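PDB 4QQS: glycoside hydrolase family 43 from Halothermothrix orenii, which hydrolyses O-glycosidic bonds, with alpha-L-arabinofuranosidase activity, and probably takes part in the breakdown of xylan and related plant polysaccharides. Local coordinates for residues A[288-293]-A[303-308]. Residues are numbered along the deposited sequence; the frame is centred on the assembly and turned at random.
Sequences NIDRLY and GPTRSP
Both carboxylate oxygens of Asp290 bind Thr305, one taking its hydroxyl and the other its backbone amide. Thr305 OG1 donates to Asp290 OD1 over 2.7 Å, meeting the lone pair syn to the second oxygen. Thr305 N reaches Asp290 OD2 at 2.9 Å with an N-H...O angle of 158°, but comes from above the carboxylate, 26° out of its plane. OG1 lies in the crowded position between the threonine's own backbone N and carbonyl carbon, which puts the hydroxyl on the amide's side, so that both donors face the carboxylate. From outside the two segments, the hydroxyls of Tyr5 and Tyr272 complete this shell at OD1 and OD2 respectively, giving the buried group four hydrogen bonds that probably stabilise its charged form. Asp290 OD2 also lies 3.4 Å from Pro304 CA, just after a cis peptide, and 4.0 Å from the CA of Gly303, where the chain is fully extended. Strand 285-295 belongs to a four-stranded antiparallel blade of the five-bladed beta-propeller, and 303-308 follows the blade's outermost strand, 298-302, so the Asp290 bonds hold the chain beside strand 285-295 just after the edge strand ends. Farther along, Asn288 OD1 and Arg306 NH1 approach to 3.3 Å with amide and guanidinium planes 9° apart, yet at an angle too poor for a hydrogen bond. The amide is positioned from its other branch, ND2, which bonds Thr274 OG1 and Tyr272 O; NH1 has a weak hydrogen bond to Thr274 OG1. Asn7 ND2 bridges Ile289 O and Thr305 O.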
# COMPACT_ATOMS: atom_id res chain seq x y z
N ASN A 288 0.40 -9.85 7.68
CA ASN A 288 1.67 -10.32 8.22
C ASN A 288 2.55 -9.13 8.53
O ASN A 288 2.42 -8.07 7.91
CB ASN A 288 2.42 -11.18 7.21
CG ASN A 288 1.59 -12.32 6.70
OD1 ASN A 288 1.55 -13.40 7.28
ND2 ASN A 288 0.85 -12.07 5.64
N ILE A 289 3.49 -9.32 9.45
CA ILE A 289 4.53 -8.34 9.71
C ILE A 289 5.89 -9.01 9.72
O ILE A 289 6.01 -10.21 10.03
CB ILE A 289 4.31 -7.58 11.05
CG1 ILE A 289 4.51 -8.49 12.26
CG2 ILE A 289 2.93 -6.91 11.06
CD1 ILE A 289 4.36 -7.78 13.58
N ASP A 290 6.94 -8.26 9.39
CA ASP A 290 8.29 -8.76 9.58
C ASP A 290 9.26 -7.58 9.64
O ASP A 290 8.94 -6.47 9.22
CB ASP A 290 8.70 -9.77 8.48
CG ASP A 290 8.34 -11.22 8.81
OD1 ASP A 290 8.61 -11.67 9.94
OD2 ASP A 290 7.83 -11.92 7.89
N ARG A 291 10.44 -7.84 10.18
CA ARG A 291 11.44 -6.79 10.38
C ARG A 291 12.05 -6.34 9.06
O ARG A 291 12.39 -7.15 8.22
CB ARG A 291 12.52 -7.28 11.34
CG ARG A 291 12.01 -7.33 12.77
CD ARG A 291 13.05 -7.87 13.78
NE ARG A 291 12.59 -7.53 15.13
CZ ARG A 291 11.73 -8.23 15.86
NH1 ARG A 291 11.30 -9.42 15.47
NH2 ARG A 291 11.32 -7.74 17.01
N LEU A 292 12.16 -5.02 8.94
CA LEU A 292 12.69 -4.33 7.77
C LEU A 292 13.89 -3.51 8.23
O LEU A 292 13.81 -2.85 9.27
CB LEU A 292 11.61 -3.39 7.24
CG LEU A 292 11.92 -2.61 5.97
CD1 LEU A 292 11.92 -3.56 4.78
CD2 LEU A 292 10.90 -1.52 5.76
N TYR A 293 14.99 -3.54 7.50
CA TYR A 293 16.20 -2.82 7.92
C TYR A 293 17.09 -2.54 6.73
O TYR A 293 16.95 -3.14 5.68
CB TYR A 293 16.96 -3.63 8.98
CG TYR A 293 17.48 -4.97 8.49
CD1 TYR A 293 16.64 -6.07 8.39
CD2 TYR A 293 18.82 -5.14 8.14
CE1 TYR A 293 17.10 -7.30 7.95
CE2 TYR A 293 19.30 -6.37 7.72
CZ TYR A 293 18.43 -7.45 7.61
OH TYR A 293 18.89 -8.68 7.17
N GLY A 303 12.53 -12.21 6.51
CA GLY A 303 11.29 -12.90 6.25
C GLY A 303 11.17 -13.36 4.82
O GLY A 303 12.12 -13.24 4.03
N PRO A 304 10.01 -13.87 4.45
CA PRO A 304 8.80 -13.91 5.27
C PRO A 304 8.85 -15.04 6.30
O PRO A 304 9.35 -16.13 6.00
CB PRO A 304 7.71 -14.17 4.24
CG PRO A 304 8.39 -15.00 3.20
CD PRO A 304 9.78 -14.45 3.11
N THR A 305 8.33 -14.78 7.49
CA THR A 305 8.35 -15.78 8.56
C THR A 305 6.97 -16.34 8.84
O THR A 305 5.95 -15.67 8.65
CB THR A 305 8.91 -15.23 9.88
OG1 THR A 305 8.01 -14.25 10.41
CG2 THR A 305 10.29 -14.65 9.70
N ARG A 306 6.96 -17.58 9.33
CA ARG A 306 5.76 -18.23 9.84
C ARG A 306 6.09 -19.08 11.06
O ARG A 306 5.55 -20.16 11.23
CB ARG A 306 5.15 -19.13 8.78
CG ARG A 306 4.44 -18.39 7.71
CD ARG A 306 3.14 -17.87 8.22
NE ARG A 306 2.04 -18.38 7.42
CZ ARG A 306 1.44 -17.71 6.45
NH1 ARG A 306 1.82 -16.47 6.12
NH2 ARG A 306 0.43 -18.27 5.79
N SER A 307 7.01 -18.59 11.87
CA SER A 307 7.40 -19.24 13.11
C SER A 307 7.55 -18.14 14.15
O SER A 307 7.62 -16.98 13.79
CB SER A 307 8.73 -19.97 12.93
OG SER A 307 9.74 -19.08 12.51
N PRO A 308 7.59 -18.50 15.43
CA PRO A 308 7.64 -17.46 16.47
C PRO A 308 8.85 -16.53 16.35
O PRO A 308 9.99 -16.99 16.26
CB PRO A 308 7.70 -18.27 17.76
CG PRO A 308 7.04 -19.55 17.42
CD PRO A 308 7.44 -19.85 16.01